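Local structure of putative lipoprotein (Parabacteroides distasonis ATCC 8503, 3JX8) at residues I18-Y23 with T59-G64; L45-D50 with Y89-N94; N183-G188 with N203-G208. The protein is of uncharacterised function but, as a putative lipoprotein with an adhesin-like head domain, may act in cell adhesion or lipid binding. One frame throughout, in Å; residues are numbered along the deposited sequence. Where two conformers were deposited one is given.

Contact 1 of 3, residues I18-Y23 with T59-G64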
# COMPACT_ATOMS: atom_id res chain seq x y z
N ILE A 18 -7.86 -34.71 9.74
CA ILE A 18 -6.53 -34.90 9.16
C ILE A 18 -5.48 -34.89 10.26
O ILE A 18 -5.42 -33.97 11.08
CB ILE A 18 -6.25 -33.83 8.10
CG1 ILE A 18 -7.34 -33.89 7.02
CG2 ILE A 18 -4.88 -34.05 7.48
CD1 ILE A 18 -7.51 -32.63 6.24
N LYS A 19 -4.67 -35.94 10.28
CA LYS A 19 -3.62 -36.10 11.28
C LYS A 19 -2.55 -35.05 11.05
O LYS A 19 -2.03 -34.92 9.94
CB LYS A 19 -3.00 -37.51 11.22
CG LYS A 19 -2.22 -37.94 12.46
N ILE A 20 -2.24 -34.30 12.10
CA ILE A 20 -1.25 -33.25 12.01
C ILE A 20 -0.39 -33.14 13.27
O ILE A 20 -0.84 -33.45 14.35
CB ILE A 20 -1.93 -31.88 11.75
CG1 ILE A 20 -2.90 -31.52 12.87
CG2 ILE A 20 -2.66 -31.87 10.44
CD1 ILE A 20 -3.18 -29.99 12.92
N SER A 21 0.85 -32.68 13.11
CA SER A 21 1.66 -32.21 14.24
C SER A 21 1.24 -30.80 14.59
O SER A 21 0.53 -30.13 13.83
CB SER A 21 3.13 -32.08 13.86
OG SER A 21 3.59 -33.26 13.25
N ASP A 22 1.77 -30.32 15.71
CA ASP A 22 1.62 -28.95 16.09
C ASP A 22 2.18 -28.01 15.04
O ASP A 22 3.06 -28.38 14.27
CB ASP A 22 2.32 -28.65 17.42
CG ASP A 22 1.85 -27.34 18.05
OD1 ASP A 22 0.65 -27.02 17.96
OD2 ASP A 22 2.66 -26.63 18.63
N TYR A 23 1.66 -26.80 15.04
CA TYR A 23 2.10 -25.77 14.13
C TYR A 23 1.97 -24.46 14.86
O TYR A 23 1.15 -24.33 15.74
CB TYR A 23 1.23 -25.78 12.86
CG TYR A 23 -0.27 -25.59 13.08
CD1 TYR A 23 -0.83 -24.32 13.12
CD2 TYR A 23 -1.13 -26.68 13.25
CE1 TYR A 23 -2.20 -24.13 13.30
CE2 TYR A 23 -2.51 -26.51 13.41
CZ TYR A 23 -3.04 -25.23 13.44
OH TYR A 23 -4.39 -25.05 13.61
N THR A 59 -3.77 -29.99 2.29
CA THR A 59 -4.15 -29.84 3.70
C THR A 59 -3.16 -30.61 4.55
O THR A 59 -3.30 -31.81 4.72
CB THR A 59 -5.54 -30.41 3.99
OG1 THR A 59 -5.55 -31.80 3.65
CG2 THR A 59 -6.64 -29.70 3.22
N GLU A 60 -2.14 -29.94 5.07
CA GLU A 60 -1.10 -30.62 5.81
C GLU A 60 -0.30 -29.66 6.67
O GLU A 60 -0.31 -28.45 6.44
CB GLU A 60 -0.13 -31.31 4.85
CG GLU A 60 0.72 -30.33 4.04
CD GLU A 60 1.46 -30.97 2.88
OE1 GLU A 60 1.06 -32.03 2.37
OE2 GLU A 60 2.46 -30.38 2.45
N VAL A 61 0.42 -30.24 7.62
CA VAL A 61 1.35 -29.49 8.43
C VAL A 61 2.73 -29.91 8.00
O VAL A 61 3.02 -31.07 7.84
CB VAL A 61 1.15 -29.71 9.94
CG1 VAL A 61 2.35 -29.10 10.75
CG2 VAL A 61 -0.19 -29.12 10.38
N GLU A 62 3.59 -28.93 7.83
CA GLU A 62 4.94 -29.19 7.39
C GLU A 62 5.83 -28.05 7.86
O GLU A 62 5.53 -26.87 7.65
CB GLU A 62 4.92 -29.31 5.87
CG GLU A 62 6.26 -29.26 5.18
CD GLU A 62 6.23 -28.18 4.10
OE1 GLU A 62 5.45 -28.34 3.10
OE2 GLU A 62 6.93 -27.15 4.28
N GLY A 63 6.93 -28.41 8.52
CA GLY A 63 7.86 -27.40 9.01
C GLY A 63 7.17 -26.51 10.02
O GLY A 63 7.42 -25.32 10.07
N GLY A 64 6.30 -27.10 10.83
CA GLY A 64 5.54 -26.35 11.80
C GLY A 64 4.54 -25.35 11.27
O GLY A 64 4.15 -24.45 12.02
O HOH W 1 -0.13 -33.29 7.85
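Val-61 meets Ile-20 and Tyr-23 through one methyl, CG2. The side chains of Ile-20 and Val-61 cross at about a right angle, and Val-61 CG2 lies 3.5 Å from Ile-20 CB. The same methyl also touches CG2 and CD1 of Ile-20. Tyr-23 crosses Val-61 at about a right angle too, with its CD2 3.9 Å from Val-61 CG2. CG1 of Val-61 is anti to the backbone N (chi1 169°) and faces the carbonyl oxygens of Ser-21 and Asp-22. At one end, Ile-18 crosses Thr-59 at about a right angle. Ile-18 CD1 comes within 3.4 Å of Thr-59 OG1. At the other end the backbones draw close, and Tyr-23 CA is 3.2 Å from Gly-64 O. CB of Tyr-23 rests on the same carbonyl, while the ring leads away and its OH bonds to Ser-93.

One water links the backbones. It donates to Lys-19 O and accepts from Val-61 N at 3.1 Å. Leu-66 of strand 65-70 packs on both Tyr-23 and Val-61. Leu-45 of strand 44-50 touches Ile-18 and Ile-20.

Loop 18-23 runs along the outer edge of strand 57-62, the outermost strand of the long sheet within this chain, without pairing with it. Apolar packing round Val-61 forms the middle; at the ends, carbonyl and hydroxyl oxygens meet carbon atoms. The water gives Val-61 N a polar partner where the backbones stand too far apart to bond.

Contact 2 of 3, residues L45-D50 with Y89-N94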
# COMPACT_ATOMS: atom_id res chain seq x y z
N LEU A 45 -7.03 -31.08 13.26
CA LEU A 45 -7.53 -30.49 12.03
C LEU A 45 -8.68 -31.29 11.49
O LEU A 45 -8.59 -32.50 11.30
CB LEU A 45 -6.45 -30.43 10.96
CG LEU A 45 -6.87 -29.91 9.58
CD1 LEU A 45 -7.46 -28.47 9.62
CD2 LEU A 45 -5.71 -30.05 8.60
N SER A 46 -9.74 -30.57 11.16
CA SER A 46 -10.87 -31.14 10.46
C SER A 46 -11.28 -30.21 9.31
O SER A 46 -11.35 -29.00 9.49
CB SER A 46 -12.03 -31.29 11.45
OG SER A 46 -13.25 -31.52 10.77
N VAL A 47 -11.59 -30.79 8.15
CA VAL A 47 -12.00 -30.05 6.95
C VAL A 47 -13.26 -30.70 6.38
O VAL A 47 -13.31 -31.93 6.20
CB VAL A 47 -10.91 -30.06 5.86
CG1 VAL A 47 -11.40 -29.34 4.58
CG2 VAL A 47 -9.60 -29.47 6.37
N THR A 48 -14.26 -29.87 6.09
CA THR A 48 -15.48 -30.29 5.45
C THR A 48 -15.60 -29.56 4.11
O THR A 48 -15.62 -28.32 4.06
CB THR A 48 -16.68 -29.97 6.32
OG1 THR A 48 -16.53 -30.61 7.59
CG2 THR A 48 -18.01 -30.42 5.64
N ILE A 49 -15.68 -30.31 3.02
CA ILE A 49 -15.84 -29.72 1.69
C ILE A 49 -16.51 -30.76 0.79
O ILE A 49 -16.51 -31.98 1.13
CB ILE A 49 -14.44 -29.25 1.13
CG1 ILE A 49 -14.61 -28.21 -0.00
CG2 ILE A 49 -13.55 -30.44 0.68
CD1 ILE A 49 -13.33 -27.44 -0.33
N ASP A 50 -17.09 -30.33 -0.32
CA ASP A 50 -17.61 -31.27 -1.30
C ASP A 50 -16.55 -32.35 -1.55
O ASP A 50 -15.37 -32.05 -1.75
CB ASP A 50 -17.98 -30.57 -2.62
CG ASP A 50 -18.96 -29.41 -2.42
OD1 ASP A 50 -18.55 -28.41 -1.82
OD2 ASP A 50 -20.13 -29.49 -2.87
N TYR A 89 -17.76 -25.29 2.83
CA TYR A 89 -16.32 -25.34 3.08
C TYR A 89 -16.05 -24.77 4.46
O TYR A 89 -16.17 -23.57 4.67
CB TYR A 89 -15.56 -24.61 1.98
CG TYR A 89 -14.05 -24.76 1.96
CD1 TYR A 89 -13.38 -25.71 2.76
CD2 TYR A 89 -13.28 -23.97 1.12
CE1 TYR A 89 -12.00 -25.82 2.72
CE2 TYR A 89 -11.89 -24.11 1.07
CZ TYR A 89 -11.26 -25.02 1.87
OH TYR A 89 -9.90 -25.15 1.80
N LYS A 90 -15.73 -25.68 5.39
CA LYS A 90 -15.53 -25.35 6.79
C LYS A 90 -14.26 -26.02 7.26
O LYS A 90 -13.97 -27.18 6.89
CB LYS A 90 -16.69 -25.85 7.64
CG LYS A 90 -18.01 -25.20 7.32
CD LYS A 90 -19.14 -25.57 8.30
CE LYS A 90 -19.73 -26.92 8.01
NZ LYS A 90 -20.77 -27.30 9.02
N ILE A 91 -13.50 -25.29 8.08
CA ILE A 91 -12.27 -25.81 8.63
C ILE A 91 -12.29 -25.54 10.14
O ILE A 91 -12.66 -24.44 10.58
CB ILE A 91 -11.03 -25.11 8.02
CG1 ILE A 91 -11.04 -25.27 6.49
CG2 ILE A 91 -9.73 -25.65 8.68
CD1 ILE A 91 -10.04 -24.37 5.73
N LYS A 92 -11.94 -26.54 10.93
CA LYS A 92 -11.76 -26.35 12.37
C LYS A 92 -10.36 -26.85 12.73
O LYS A 92 -9.97 -27.97 12.34
CB LYS A 92 -12.83 -27.08 13.16
CG LYS A 92 -14.22 -26.48 12.99
CD LYS A 92 -15.19 -27.01 14.01
CE LYS A 92 -16.56 -26.37 13.83
NZ LYS A 92 -17.36 -26.47 15.09
N SER A 93 -9.60 -26.04 13.44
CA SER A 93 -8.26 -26.49 13.81
C SER A 93 -7.81 -25.83 15.08
O SER A 93 -8.32 -24.78 15.45
CB SER A 93 -7.26 -26.25 12.68
OG SER A 93 -6.04 -26.93 12.89
N ASN A 94 -6.86 -26.46 15.76
CA ASN A 94 -6.19 -25.86 16.88
C ASN A 94 -4.72 -26.27 17.00
O ASN A 94 -4.29 -27.29 16.44
CB ASN A 94 -6.95 -26.14 18.17
CG ASN A 94 -7.09 -27.62 18.47
OD1 ASN A 94 -6.17 -28.26 18.99
ND2 ASN A 94 -8.25 -28.16 18.17
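Ile-49 and Tyr-89 lie side by side and point the same way. CD1 of Ile-49 sits over the centre of the tyrosine ring, 3.5 Å from the centroid and 8° off the ring normal, a clear CH-pi contact. CG1 of Ile-49 is anti to the backbone N (chi1 -160°), and it also lies against the ring at CD1 and CG. Val-47 CG1 meets the same ring at its edge, 4.0 Å from Tyr-89 CE1. Farther along this face, Leu-45 CD1 reaches Ile-91 CG2 at 3.7 Å and also touches Ser-93 CB.

The backbones set this register. Ser-46 pairs with Lys-92, and Thr-48 with Lys-90, each as an antiparallel hydrogen-bonded pair. The Thr-48 N to Lys-90 O bond is 2.8 Å long and nearly straight. Val-47 and Ile-91 form a non-hydrogen-bonded pair between them. The side chains of Ser-46, Thr-48, Lys-90 and Lys-92 turn to the other face.

Further out, Leu-66 of strand 65-70 packs on Leu-45 and Ser-93, Ile-68 on Tyr-89 and Ile-91, and Phe-54 on Ile-49. Ser-93 OG is hydrogen-bonded to Tyr-44 O. On the polar face Thr-48 OG1 bonds to Thr-15 OG1 of strand 13-17, the other neighbour of strand 44-50. The two strands form an antiparallel pair at one end of a beta-helix-like solenoid, consistent with the family, and their largely apolar face packs on strand 65-70 of the other sheet.

Contact 3 of 3, residues N183-G188 with N203-G208. With SO4 (sulfate ion), chain N.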
# COMPACT_ATOMS: atom_id res chain seq x y z
N ASN A 183 -1.52 2.54 10.22
CA ASN A 183 -0.99 2.93 8.93
C ASN A 183 -1.97 2.58 7.83
O ASN A 183 -2.44 1.44 7.75
CB ASN A 183 0.31 2.23 8.67
CG ASN A 183 1.27 2.42 9.78
OD1 ASN A 183 1.96 3.44 9.85
ND2 ASN A 183 1.30 1.48 10.72
N VAL A 184 -2.32 3.56 7.01
CA VAL A 184 -3.13 3.36 5.82
C VAL A 184 -2.41 3.86 4.55
O VAL A 184 -1.98 5.03 4.50
CB VAL A 184 -4.48 4.06 5.96
CG1 VAL A 184 -5.29 3.89 4.67
CG2 VAL A 184 -5.21 3.52 7.17
N ALA A 185 -2.27 2.99 3.54
CA ALA A 185 -1.76 3.37 2.23
C ALA A 185 -2.83 3.02 1.21
O ALA A 185 -2.85 1.91 0.67
CB ALA A 185 -0.45 2.65 1.93
N GLY A 186 -3.69 3.97 0.92
CA GLY A 186 -4.82 3.75 0.03
C GLY A 186 -6.06 4.44 0.56
O GLY A 186 -5.98 5.34 1.37
N SER A 187 -7.22 3.97 0.11
CA SER A 187 -8.48 4.64 0.41
C SER A 187 -9.17 4.03 1.61
O SER A 187 -10.20 4.52 2.02
CB SER A 187 -9.41 4.62 -0.81
OG SER A 187 -9.71 3.28 -1.20
N GLY A 188 -8.60 2.98 2.18
CA GLY A 188 -9.24 2.27 3.26
C GLY A 188 -9.31 3.02 4.60
O GLY A 188 -8.92 4.20 4.70
N ASN A 203 -0.38 7.15 10.45
CA ASN A 203 0.16 7.52 9.16
C ASN A 203 -0.79 7.18 8.07
O ASN A 203 -1.24 6.02 7.99
CB ASN A 203 1.44 6.77 8.89
CG ASN A 203 2.56 7.17 9.84
OD1 ASN A 203 3.10 8.26 9.74
ND2 ASN A 203 2.89 6.29 10.76
N ILE A 204 -1.05 8.16 7.20
CA ILE A 204 -1.88 7.99 5.99
C ILE A 204 -1.15 8.45 4.73
O ILE A 204 -0.61 9.56 4.66
CB ILE A 204 -3.19 8.79 6.07
CG1 ILE A 204 -4.01 8.36 7.31
CG2 ILE A 204 -4.04 8.57 4.79
CD1 ILE A 204 -5.39 9.00 7.39
N ALA A 205 -1.17 7.58 3.73
CA ALA A 205 -0.73 7.90 2.39
C ALA A 205 -1.96 7.80 1.48
O ALA A 205 -2.60 6.78 1.38
CB ALA A 205 0.40 6.97 1.94
N SER A 206 -2.27 8.91 0.83
CA SER A 206 -3.36 9.06 -0.09
C SER A 206 -4.67 9.41 0.63
O SER A 206 -4.64 10.29 1.50
CB SER A 206 -3.38 7.94 -1.15
OG SER A 206 -4.56 7.20 -1.20
N SER A 207 -5.80 8.80 0.29
CA SER A 207 -7.13 9.32 0.67
C SER A 207 -7.82 8.60 1.82
O SER A 207 -8.98 8.88 2.12
CB SER A 207 -8.05 9.27 -0.54
OG SER A 207 -8.14 7.92 -1.00
N GLY A 208 -7.12 7.69 2.48
CA GLY A 208 -7.72 6.94 3.56
C GLY A 208 -7.99 7.70 4.85
O GLY A 208 -7.72 8.91 4.95
S SO4 N . -6.32 9.26 -4.44
O1 SO4 N . -5.00 9.33 -3.76
O2 SO4 N . -7.04 8.08 -3.88
O3 SO4 N . -7.05 10.50 -4.11
O4 SO4 N . -6.13 9.14 -5.87
O HOH W 2 -11.20 7.02 1.33
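Asn-183 and Asn-203 lie side by side, pointing the same way, with amide planes 8° apart. Asn-203 ND2 donates to Asn-183 OD1 at 3.1 Å, and the donor is tilted 21° from the carbonyl plane. Both side chains have CG anti to the carbonyl carbon (chi1 -53° in Asn-183), which lines them up. Asn-203 OD1 in turn accepts a weak bond from Asn-221 ND2. Glu-201 and Ser-181 take further amide protons of Asn-203 and Asn-183.

Three backbone bonds join the parallel strands. Val-184 N donates to Asn-203 O, Ala-205 N to Val-184 O at 2.8 Å, and Gly-186 N to Ala-205 O. A water beyond the strands donates to the carbonyls of Ser-187 and Ser-207.

Apolar packing is sparse. Ala-185 CB lies 4.4 Å from Ala-205 CB, and Ala-166 and Ala-146 of the second subunit pack on Ala-185 and Ala-205. Val-184 CG1 touches Gly-208 CA, which has no room for a side chain against Val-184 and the carbonyls of Gly-186 and Gly-188.

The hydroxyls of Ser-207 and of Ser-148 of the second subunit meet on one sulfate, probably from the crystallisation liquor. Ser-207 OG donates to its O2 at 3.1 Å.

Equivalent strand residues (Asn on Asn, Val on Ile, Ala on Ala) stack in register, as in a parallel beta-helix. The small Ala and Gly residues are consistent with close packing of the turns and of the second subunit.

Contacts 1 and 2 are neighbours at one end of the chain. They touch through the backbones of Ile-18 and Leu-45, and Ile-18 CD1 packs on Val-47. Contact 1 is a surface contact of a loop on a strand, whereas contact 2 is partly buried and pairs two strands directly. Contact 3 lies on the opposite side of the chain's centre, its own centre about 37 Å from that of contact 1, and is also partly buried. It shares the long sheet with contact 1 through strand 57-62. Contact 2 is antiparallel with a largely apolar inner face; contact 3 is parallel, pairs like with like, and borders the second subunit.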